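Long-range contacts in DsbA family protein (Salmonella typhimurium, PDB 7JVE), which acts as a trimeric thioredoxin-like enzyme with both thiol oxidase and disulfide isomerase activities: residues I117-P122 with Q205-H210; F89-C94 with S125-V130; Q64-L69 with V221-Q226. All blocks are in the same frame, centred on the assembly; numbering follows the deposited sequence.

All three contacts lie around one mixed sheet of the thioredoxin fold, and no other subunit touches them. Contact 2, beside the Cys94-Cys97 disulfide, has its centre about 11 Å from that of contact 1; contact 3 lies about 14 Å from contact 1 and about 24 Å from contact 2. Strands 84-90 and 115-120 are neighbours and tie contact 2 to contact 1, while strand 218-223, on the other side of 84-90, carries contact 3. Along the chain, contact 3 encloses the other two, whose segments alternate. The series thus runs from the redox-active end of the domain to where the N-terminal helices join it.

Contact 1 of 3, residues I117-P122 with Q205-H210; sequences IFKEFP and QALAQH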
loop_
_atom_site.group_PDB
_atom_site.type_symbol
_atom_site.label_atom_id
_atom_site.label_comp_id
_atom_site.label_asym_id
_atom_site.label_seq_id
_atom_site.Cartn_x
_atom_site.Cartn_y
_atom_site.Cartn_z
ATOM N N ILE A 117 -5.220 -15.677 -27.449
ATOM C CA ILE A 117 -3.845 -16.103 -27.640
ATOM C C ILE A 117 -3.161 -16.113 -26.281
ATOM O O ILE A 117 -3.309 -15.173 -25.496
ATOM C CB ILE A 117 -3.123 -15.167 -28.631
ATOM C CG1 ILE A 117 -3.937 -15.058 -29.932
ATOM C CG2 ILE A 117 -1.710 -15.648 -28.884
ATOM C CD1 ILE A 117 -3.271 -14.237 -31.034
ATOM N N PHE A 118 -2.409 -17.171 -26.008
ATOM C CA PHE A 118 -1.811 -17.413 -24.698
ATOM C C PHE A 118 -0.302 -17.192 -24.763
ATOM O O PHE A 118 0.409 -17.910 -25.478
ATOM C CB PHE A 118 -2.130 -18.838 -24.233
ATOM C CG PHE A 118 -3.602 -19.059 -23.932
ATOM C CD1 PHE A 118 -4.502 -19.306 -24.957
ATOM C CD2 PHE A 118 -4.081 -18.999 -22.620
ATOM C CE1 PHE A 118 -5.868 -19.504 -24.686
ATOM C CE2 PHE A 118 -5.435 -19.197 -22.333
ATOM C CZ PHE A 118 -6.333 -19.441 -23.371
ATOM N N LYS A 119 0.190 -16.214 -24.020
ATOM C CA LYS A 119 1.629 -15.920 -23.986
ATOM C C LYS A 119 2.165 -16.246 -22.591
ATOM O O LYS A 119 2.157 -15.400 -21.702
ATOM C CB LYS A 119 1.904 -14.445 -24.343
ATOM C CG LYS A 119 1.329 -14.017 -25.662
ATOM C CD LYS A 119 2.097 -14.669 -26.812
ATOM C CE LYS A 119 1.940 -13.881 -28.091
ATOM N NZ LYS A 119 2.753 -14.447 -29.198
ATOM N N GLU A 120 2.648 -17.475 -22.416
ATOM C CA GLU A 120 3.244 -17.891 -21.151
ATOM C C GLU A 120 4.622 -17.260 -20.989
ATOM O O GLU A 120 5.436 -17.308 -21.919
ATOM C CB GLU A 120 3.368 -19.412 -21.109
ATOM C CG GLU A 120 2.049 -20.130 -21.057
ATOM C CD GLU A 120 2.175 -21.625 -21.288
ATOM O OE1 GLU A 120 3.035 -22.247 -20.650
ATOM O OE2 GLU A 120 1.388 -22.184 -22.086
ATOM N N PHE A 121 4.889 -16.683 -19.811
ATOM C CA PHE A 121 6.180 -16.075 -19.525
ATOM C C PHE A 121 6.433 -16.105 -18.021
ATOM O O PHE A 121 5.502 -16.302 -17.230
ATOM C CB PHE A 121 6.259 -14.636 -20.081
ATOM C CG PHE A 121 5.593 -13.577 -19.203
ATOM C CD1 PHE A 121 4.235 -13.621 -18.939
ATOM C CD2 PHE A 121 6.328 -12.511 -18.690
ATOM C CE1 PHE A 121 3.607 -12.634 -18.141
ATOM C CE2 PHE A 121 5.716 -11.523 -17.899
ATOM C CZ PHE A 121 4.346 -11.592 -17.619
ATOM N N PRO A 122 7.697 -15.917 -17.587
ATOM C CA PRO A 122 8.023 -15.972 -16.155
ATOM C C PRO A 122 8.225 -14.596 -15.540
ATOM O O PRO A 122 9.070 -13.834 -16.025
ATOM C CB PRO A 122 9.339 -16.751 -16.143
ATOM C CG PRO A 122 9.945 -16.478 -17.528
ATOM C CD PRO A 122 8.915 -15.802 -18.398
ATOM N N GLN A 205 9.217 -13.953 -23.536
ATOM C CA GLN A 205 9.877 -12.996 -22.651
ATOM C C GLN A 205 10.512 -11.856 -23.444
ATOM O O GLN A 205 10.467 -10.693 -23.017
ATOM C CB GLN A 205 10.932 -13.698 -21.804
ATOM C CG GLN A 205 11.743 -12.759 -20.934
ATOM C CD GLN A 205 10.883 -12.057 -19.901
ATOM O OE1 GLN A 205 9.821 -12.555 -19.523
ATOM N NE2 GLN A 205 11.335 -10.891 -19.442
ATOM N N ALA A 206 11.097 -12.169 -24.606
ATOM C CA ALA A 206 11.586 -11.115 -25.489
ATOM C C ALA A 206 10.446 -10.204 -25.932
ATOM O O ALA A 206 10.594 -8.978 -25.940
ATOM C CB ALA A 206 12.301 -11.719 -26.702
ATOM N N LEU A 207 9.297 -10.790 -26.295
ATOM C CA LEU A 207 8.130 -9.991 -26.653
ATOM C C LEU A 207 7.598 -9.200 -25.457
ATOM O O LEU A 207 7.210 -8.037 -25.604
ATOM C CB LEU A 207 7.030 -10.890 -27.221
ATOM C CG LEU A 207 5.705 -10.201 -27.584
ATOM C CD1 LEU A 207 5.912 -9.065 -28.619
ATOM C CD2 LEU A 207 4.615 -11.175 -28.046
ATOM N N ALA A 208 7.548 -9.809 -24.268
ATOM C CA ALA A 208 7.109 -9.041 -23.098
ATOM C C ALA A 208 8.020 -7.843 -22.848
ATOM O O ALA A 208 7.545 -6.755 -22.504
ATOM C CB ALA A 208 7.039 -9.923 -21.853
ATOM N N GLN A 209 9.328 -8.021 -23.022
ATOM C CA GLN A 209 10.244 -6.910 -22.795
ATOM C C GLN A 209 10.057 -5.822 -23.845
ATOM O O GLN A 209 10.069 -4.627 -23.516
ATOM C CB GLN A 209 11.686 -7.416 -22.782
ATOM C CG GLN A 209 12.007 -8.148 -21.486
ATOM C CD GLN A 209 13.302 -8.958 -21.515
ATOM O OE1 GLN A 209 13.543 -9.763 -20.622
ATOM N NE2 GLN A 209 14.128 -8.754 -22.540
ATOM N N HIS A 210 9.894 -6.221 -25.110
ATOM C CA HIS A 210 9.576 -5.262 -26.164
ATOM C C HIS A 210 8.240 -4.575 -25.926
ATOM O O HIS A 210 8.072 -3.415 -26.311
ATOM C CB HIS A 210 9.557 -5.945 -27.534
ATOM C CG HIS A 210 10.916 -6.279 -28.056
ATOM N ND1 HIS A 210 11.159 -7.383 -28.849
ATOM C CD2 HIS A 210 12.113 -5.664 -27.886
ATOM C CE1 HIS A 210 12.445 -7.421 -29.158
ATOM N NE2 HIS A 210 13.045 -6.391 -28.587
HETATM O O HOH W 1 8.894 -11.189 -16.965
#
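Where strand 115-120 of the thioredoxin sheet runs out into a loop, helix 199-210 packs beside it, burying 209 Å² between residues 117-122 and 205-210. Three small meetings follow one another from the strand into the loop. Lys119 comes first: bent at chi2 (-71°), its chain crosses Leu207 at about a right angle, with CE 3.8 Å from Leu207 CD2. The methyl group touches the aliphatic end of the lysine, whose ammonium is held by Ser74 OG and Glu68 O. Next, the Phe121 side chain takes the crowded position between backbone N and carbonyl carbon (chi1 81°), which turns its ring toward the helix. Ring atom CD2 lies 4.1 Å from Ala208 CB, an oblique apolar touch, and 3.6 Å from Gln205 OE1, which sits in the plane of the ring at its edge. Gln205 brings this oxygen in by a bend at chi2 (64°), so that its amide lies nearly parallel to the ring. The same oxygen is 3.6 Å from Pro122 CD. A water donates to Pro122 O at 2.8 Å and to Gln205 OE1 at 3.0 Å. At the other end of the amide, NE2 donates almost straight to Gln209 OE1, one helical turn on, at 2.7 Å, and also binds Ser214 OG. With NE2 and OE1 both engaged, the amide rotation is well fixed. Its oxygen can therefore meet the C-H edge of the phenylalanine, probably a mildly favourable electrostatic match. Between the two segments the polar link is one water; just before Gln205, Asn204 ND2 binds Glu120 O directly.

Contact 2 of 3, residues F89-C94 with S125-V130; sequences FFDYQC and SSRWPV. With EDO (1,2-ethanediol), chain H.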
loop_
_atom_site.group_PDB
_atom_site.type_symbol
_atom_site.label_atom_id
_atom_site.label_comp_id
_atom_site.label_asym_id
_atom_site.label_seq_id
_atom_site.Cartn_x
_atom_site.Cartn_y
_atom_site.Cartn_z
ATOM N N PHE A 89 -0.685 -12.238 -21.565
ATOM C CA PHE A 89 0.587 -12.496 -20.905
ATOM C C PHE A 89 0.321 -12.896 -19.454
ATOM O O PHE A 89 -0.271 -12.130 -18.684
ATOM C CB PHE A 89 1.474 -11.258 -20.978
ATOM C CG PHE A 89 1.910 -10.918 -22.375
ATOM C CD1 PHE A 89 1.025 -10.323 -23.265
ATOM C CD2 PHE A 89 3.201 -11.248 -22.814
ATOM C CE1 PHE A 89 1.430 -10.001 -24.560
ATOM C CE2 PHE A 89 3.620 -10.943 -24.099
ATOM C CZ PHE A 89 2.734 -10.311 -24.990
ATOM N N PHE A 90 0.753 -14.098 -19.087
ATOM C CA PHE A 90 0.463 -14.635 -17.774
ATOM C C PHE A 90 1.582 -15.589 -17.379
ATOM O O PHE A 90 2.287 -16.148 -18.229
ATOM C CB PHE A 90 -0.882 -15.371 -17.747
ATOM C CG PHE A 90 -0.881 -16.602 -18.590
ATOM C CD1 PHE A 90 -1.105 -16.522 -19.955
ATOM C CD2 PHE A 90 -0.568 -17.837 -18.035
ATOM C CE1 PHE A 90 -1.057 -17.659 -20.736
ATOM C CE2 PHE A 90 -0.534 -18.969 -18.810
ATOM C CZ PHE A 90 -0.778 -18.884 -20.157
ATOM N N ASP A 91 1.738 -15.737 -16.066
ATOM C CA ASP A 91 2.625 -16.700 -15.427
ATOM C C ASP A 91 1.733 -17.629 -14.608
ATOM O O ASP A 91 0.833 -17.157 -13.901
ATOM C CB ASP A 91 3.647 -15.945 -14.554
ATOM C CG ASP A 91 4.651 -16.850 -13.836
ATOM O OD1 ASP A 91 4.391 -18.060 -13.610
ATOM O OD2 ASP A 91 5.723 -16.300 -13.462
ATOM N N TYR A 92 1.941 -18.945 -14.725
ATOM C CA TYR A 92 1.100 -19.847 -13.950
ATOM C C TYR A 92 1.238 -19.626 -12.441
ATOM O O TYR A 92 0.312 -19.956 -11.693
ATOM C CB TYR A 92 1.395 -21.307 -14.287
ATOM C CG TYR A 92 0.801 -21.754 -15.603
ATOM C CD1 TYR A 92 -0.585 -21.897 -15.757
ATOM C CD2 TYR A 92 1.613 -22.026 -16.694
ATOM C CE1 TYR A 92 -1.136 -22.304 -16.956
ATOM C CE2 TYR A 92 1.070 -22.438 -17.914
ATOM C CZ TYR A 92 -0.303 -22.572 -18.039
ATOM O OH TYR A 92 -0.844 -22.989 -19.240
ATOM N N GLN A 93 2.354 -19.072 -11.969
ATOM C CA GLN A 93 2.528 -18.831 -10.542
ATOM C C GLN A 93 2.143 -17.420 -10.122
ATOM O O GLN A 93 2.293 -17.065 -8.954
ATOM C CB GLN A 93 3.963 -19.133 -10.134
ATOM C CG GLN A 93 4.248 -20.600 -10.213
ATOM C CD GLN A 93 5.500 -20.971 -9.485
ATOM O OE1 GLN A 93 5.468 -21.226 -8.273
ATOM N NE2 GLN A 93 6.624 -21.015 -10.211
ATOM N N CYS A 94 1.635 -16.619 -11.037
ATOM C CA CYS A 94 1.022 -15.349 -10.672
ATOM C C CYS A 94 -0.300 -15.604 -9.951
ATOM O O CYS A 94 -1.250 -16.119 -10.553
ATOM C CB CYS A 94 0.808 -14.518 -11.928
ATOM S SG CYS A 94 0.000 -13.009 -11.592
ATOM N N SER A 125 13.107 -14.468 -12.456
ATOM C CA SER A 125 14.163 -15.357 -12.928
ATOM C C SER A 125 14.027 -16.773 -12.357
ATOM O O SER A 125 14.179 -17.762 -13.085
ATOM C CB SER A 125 15.517 -14.744 -12.560
ATOM O OG SER A 125 16.520 -15.737 -12.573
ATOM N N SER A 126 13.732 -16.894 -11.055
ATOM C CA SER A 126 13.620 -18.217 -10.443
ATOM C C SER A 126 12.445 -19.016 -10.995
ATOM O O SER A 126 12.369 -20.233 -10.763
ATOM C CB SER A 126 13.478 -18.104 -8.916
ATOM O OG SER A 126 12.316 -17.365 -8.587
ATOM N N ARG A 127 11.523 -18.377 -11.715
ATOM C CA ARG A 127 10.418 -19.150 -12.259
ATOM C C ARG A 127 10.736 -19.812 -13.595
ATOM O O ARG A 127 9.954 -20.656 -14.042
ATOM C CB ARG A 127 9.173 -18.273 -12.378
ATOM C CG ARG A 127 8.769 -17.741 -11.014
ATOM C CD ARG A 127 7.412 -17.140 -11.017
ATOM N NE ARG A 127 7.088 -16.639 -9.692
ATOM C CZ ARG A 127 6.046 -15.873 -9.443
ATOM N NH1 ARG A 127 5.232 -15.536 -10.435
ATOM N NH2 ARG A 127 5.831 -15.435 -8.215
ATOM N N TRP A 128 11.864 -19.496 -14.221
ATOM C CA TRP A 128 12.137 -20.031 -15.555
ATOM C C TRP A 128 12.034 -21.548 -15.630
ATOM O O TRP A 128 11.384 -22.046 -16.558
ATOM C CB TRP A 128 13.509 -19.543 -16.026
ATOM C CG TRP A 128 13.458 -18.142 -16.466
ATOM C CD1 TRP A 128 12.919 -17.088 -15.787
ATOM C CD2 TRP A 128 13.963 -17.617 -17.688
ATOM N NE1 TRP A 128 13.066 -15.940 -16.510
ATOM C CE2 TRP A 128 13.694 -16.236 -17.689
ATOM C CE3 TRP A 128 14.622 -18.180 -18.785
ATOM C CZ2 TRP A 128 14.059 -15.398 -18.747
ATOM C CZ3 TRP A 128 14.997 -17.342 -19.839
ATOM C CH2 TRP A 128 14.708 -15.968 -19.807
ATOM N N PRO A 129 12.603 -22.332 -14.706
ATOM C CA PRO A 129 12.450 -23.799 -14.837
ATOM C C PRO A 129 10.994 -24.267 -14.813
ATOM O O PRO A 129 10.595 -25.081 -15.661
ATOM C CB PRO A 129 13.276 -24.343 -13.655
ATOM C CG PRO A 129 14.234 -23.222 -13.281
ATOM C CD PRO A 129 13.461 -21.954 -13.564
ATOM N N VAL A 130 10.173 -23.748 -13.900
ATOM C CA VAL A 130 8.770 -24.161 -13.827
ATOM C C VAL A 130 7.961 -23.589 -14.996
ATOM O O VAL A 130 7.191 -24.313 -15.643
ATOM C CB VAL A 130 8.163 -23.775 -12.462
ATOM C CG1 VAL A 130 6.668 -23.961 -12.463
ATOM C CG2 VAL A 130 8.785 -24.641 -11.364
HETATM C C1 EDO H . 17.323 -16.124 -16.121
HETATM O O1 EDO H . 16.451 -15.132 -15.590
HETATM C C2 EDO H . 17.012 -17.445 -15.423
HETATM O O2 EDO H . 17.817 -18.492 -16.000
#
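Asp91 OD2 is gripped twice, by Arg127 NH1 in a salt bridge across the contact and by the backbone N of Ile123. The bond from Arg127 NH1 to Asp91 OD2 is 3.2 Å long and nearly straight (172°). NH1 reaches the oxygen from well above the carboxylate plane, whereas OD2 lies in the plane of the guanidinium at its edge; the two flat groups stand 78° apart. Arg127, extended from CG to NE, also brings its CD to 3.1 Å from Asp91 OD2, so the carboxylate packs tightly along the end of the chain. The other carboxylate oxygen works locally: Asp91 OD1 accepts from Gln93 N at 2.8 Å, forming an Asx turn over the type I turn Asp91-Cys94, which Cys94 N closes by bonding to Asp91 O. One side chain thus braces the turn and binds the arginine. Gln93 CB lies over one face of the guanidinium, toward its rim, 3.8 Å from Arg127 NH1; the chain then stretches past until Gln93 NE2 meets Val130 CG1 at 3.7 Å, crossing the valine at about a right angle. Its amide oxygen is bound by Leu167 N. Arg127 NH2 has a second carboxylate, that of Glu164, so the buried guanidinium is paired with two acids, which would be expected to stabilise its charge and keep Asp91 ionised. Just beyond the turn, Cys94 is disulfide-bonded to Cys97 in the thioredoxin-type CxxC. The turn leads from strand 84-90 into helix 95-110, with Cys94 as its N-cap, while Arg127 reaches it from the residues leading into helix 128-145, and the 164-167 loop after helix 147-159 contributes Glu164 and Leu167.

Contact 3 of 3, residues Q64-L69 with V221-Q226; sequences QYRAEL and VMPQTQ
The polar part of the contact belongs to Arg66, whose guanidinium reaches the backbone at the end of strand 218-223. Its CG is anti to the backbone N (chi1 -178°), and the chain bends at chi3 (-122°). NH2 donates to Pro223 O at 2.9 Å, reaching the oxygen from above its carbonyl plane, while that oxygen lies at the guanidinium edge. NE adds two weak bonds, to Pro223 O and to Gln224 O, both at 3.4 Å. A water accepts from Arg66 NH1 at 2.7 Å and from Gln226 NE2, and NH1 has a weak bond to Asp227 O. By packing, the guanidinium is sandwiched: Met222 CE sits over the centre of one face, 4.0 Å from Arg66 CZ, and Gln226 CA over the opposite face, 3.6 Å from CZ. Gln226 CG also lies against Arg66 CD, though Gln226 is poorly ordered and Arg66 has a second conformer. The purely apolar part is Leu69 CD1 against Met222 SD, 3.9 Å apart, the side chains crossing at about a right angle. Altogether, an arginine bonded to the last carbonyl of the strand, and weakly to the next, docks short helix 66-69, which follows the long helix 37-64, on the sheet of the thioredoxin fold.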
loop_
_atom_site.group_PDB
_atom_site.type_symbol
_atom_site.label_atom_id
_atom_site.label_comp_id
_atom_site.label_asym_id
_atom_site.label_seq_id
_atom_site.Cartn_x
_atom_site.Cartn_y
_atom_site.Cartn_z
ATOM N N GLN A 64 3.195 -1.891 -33.225
ATOM C CA GLN A 64 4.508 -2.223 -33.778
ATOM C C GLN A 64 4.783 -3.735 -33.736
ATOM O O GLN A 64 5.391 -4.289 -34.661
ATOM C CB GLN A 64 5.594 -1.449 -33.033
ATOM C CG GLN A 64 6.993 -1.750 -33.521
ATOM C CD GLN A 64 8.102 -1.120 -32.677
ATOM O OE1 GLN A 64 7.874 -0.220 -31.855
ATOM N NE2 GLN A 64 9.323 -1.598 -32.888
ATOM N N TYR A 65 4.338 -4.431 -32.687
ATOM C CA TYR A 65 4.619 -5.857 -32.546
ATOM C C TYR A 65 3.408 -6.724 -32.869
ATOM O O TYR A 65 3.296 -7.845 -32.378
ATOM C CB TYR A 65 5.159 -6.160 -31.145
ATOM C CG TYR A 65 6.511 -5.499 -30.938
ATOM C CD1 TYR A 65 7.679 -6.074 -31.423
ATOM C CD2 TYR A 65 6.606 -4.271 -30.296
ATOM C CE1 TYR A 65 8.912 -5.453 -31.247
ATOM C CE2 TYR A 65 7.820 -3.641 -30.122
ATOM C CZ TYR A 65 8.970 -4.231 -30.601
ATOM O OH TYR A 65 10.165 -3.581 -30.419
ATOM N N ARG A 66 2.500 -6.227 -33.708
ATOM C CA ARG A 66 1.302 -6.984 -34.054
ATOM C C ARG A 66 1.634 -8.409 -34.506
ATOM O O ARG A 66 1.008 -9.377 -34.059
ATOM C CB ARG A 66 0.522 -6.242 -35.146
ATOM C CG ARG A 66 -0.783 -6.927 -35.544
ATOM C CD ARG A 66 -1.468 -6.231 -36.728
ATOM N NE ARG A 66 -2.820 -5.790 -36.387
ATOM C CZ ARG A 66 -3.168 -4.523 -36.191
ATOM N NH1 ARG A 66 -2.266 -3.562 -36.312
ATOM N NH2 ARG A 66 -4.418 -4.217 -35.882
ATOM N N ALA A 67 2.606 -8.559 -35.409
ATOM C CA ALA A 67 2.853 -9.883 -35.967
ATOM C C ALA A 67 3.267 -10.859 -34.876
ATOM O O ALA A 67 2.796 -12.006 -34.843
ATOM C CB ALA A 67 3.903 -9.821 -37.084
ATOM N N GLU A 68 4.130 -10.419 -33.967
ATOM C CA GLU A 68 4.545 -11.272 -32.867
ATOM C C GLU A 68 3.377 -11.544 -31.927
ATOM O O GLU A 68 3.182 -12.681 -31.483
ATOM C CB GLU A 68 5.708 -10.612 -32.119
ATOM C CG GLU A 68 6.963 -10.498 -32.975
ATOM C CD GLU A 68 7.080 -9.150 -33.717
ATOM O OE1 GLU A 68 8.178 -8.549 -33.685
ATOM O OE2 GLU A 68 6.082 -8.654 -34.291
ATOM N N LEU A 69 2.595 -10.507 -31.604
ATOM C CA LEU A 69 1.455 -10.679 -30.709
ATOM C C LEU A 69 0.472 -11.712 -31.250
ATOM O O LEU A 69 -0.124 -12.474 -30.482
ATOM C CB LEU A 69 0.750 -9.341 -30.497
ATOM C CG LEU A 69 1.455 -8.310 -29.608
ATOM C CD1 LEU A 69 0.808 -6.946 -29.768
ATOM C CD2 LEU A 69 1.445 -8.738 -28.154
ATOM N N VAL A 221 -5.822 -6.263 -26.544
ATOM C CA VAL A 221 -7.030 -6.495 -27.320
ATOM C C VAL A 221 -6.960 -5.598 -28.553
ATOM O O VAL A 221 -6.819 -4.376 -28.430
ATOM C CB VAL A 221 -8.286 -6.211 -26.488
ATOM C CG1 VAL A 221 -9.529 -6.697 -27.218
ATOM C CG2 VAL A 221 -8.134 -6.864 -25.085
ATOM N N MET A 222 -7.059 -6.200 -29.734
ATOM C CA MET A 222 -6.779 -5.490 -30.971
ATOM C C MET A 222 -7.410 -6.226 -32.140
ATOM O O MET A 222 -7.580 -7.453 -32.082
ATOM C CB MET A 222 -5.268 -5.349 -31.174
ATOM C CG MET A 222 -4.581 -6.671 -31.398
ATOM S SD MET A 222 -2.782 -6.583 -31.363
ATOM C CE MET A 222 -2.448 -5.113 -32.343
ATOM N N PRO A 223 -7.778 -5.513 -33.204
ATOM C CA PRO A 223 -8.162 -6.190 -34.447
ATOM C C PRO A 223 -6.967 -6.930 -35.021
ATOM O O PRO A 223 -5.817 -6.521 -34.860
ATOM C CB PRO A 223 -8.599 -5.042 -35.375
ATOM C CG PRO A 223 -8.731 -3.839 -34.480
ATOM C CD PRO A 223 -7.751 -4.050 -33.367
ATOM N N GLN A 224 -7.252 -8.030 -35.710
ATOM C CA GLN A 224 -6.166 -8.817 -36.270
ATOM C C GLN A 224 -5.681 -8.249 -37.596
ATOM O O GLN A 224 -4.488 -8.349 -37.899
ATOM C CB GLN A 224 -6.609 -10.267 -36.435
ATOM C CG GLN A 224 -6.857 -11.018 -35.122
ATOM C CD GLN A 224 -6.496 -12.482 -35.245
ATOM O OE1 GLN A 224 -5.422 -12.894 -34.830
ATOM N NE2 GLN A 224 -7.381 -13.268 -35.854
ATOM N N THR A 225 -6.573 -7.652 -38.391
ATOM C CA THR A 225 -6.189 -7.112 -39.690
ATOM C C THR A 225 -5.418 -5.827 -39.470
ATOM O O THR A 225 -5.842 -4.964 -38.696
ATOM C CB THR A 225 -7.403 -6.769 -40.550
ATOM O OG1 THR A 225 -8.122 -5.709 -39.909
ATOM C CG2 THR A 225 -8.301 -7.998 -40.712
ATOM N N GLN A 226 -4.306 -5.676 -40.182
ATOM C CA GLN A 226 -3.361 -4.643 -39.813
ATOM C C GLN A 226 -3.973 -3.297 -40.204
ATOM O O GLN A 226 -4.032 -2.922 -41.384
ATOM C CB GLN A 226 -1.987 -4.872 -40.418
ATOM C CG GLN A 226 -0.988 -4.211 -39.471
ATOM C CD GLN A 226 0.468 -4.333 -39.852
ATOM O OE1 GLN A 226 0.805 -4.728 -40.964
ATOM N NE2 GLN A 226 1.334 -4.130 -38.859
HETATM O O HOH W 2 0.283 -2.943 -36.982
#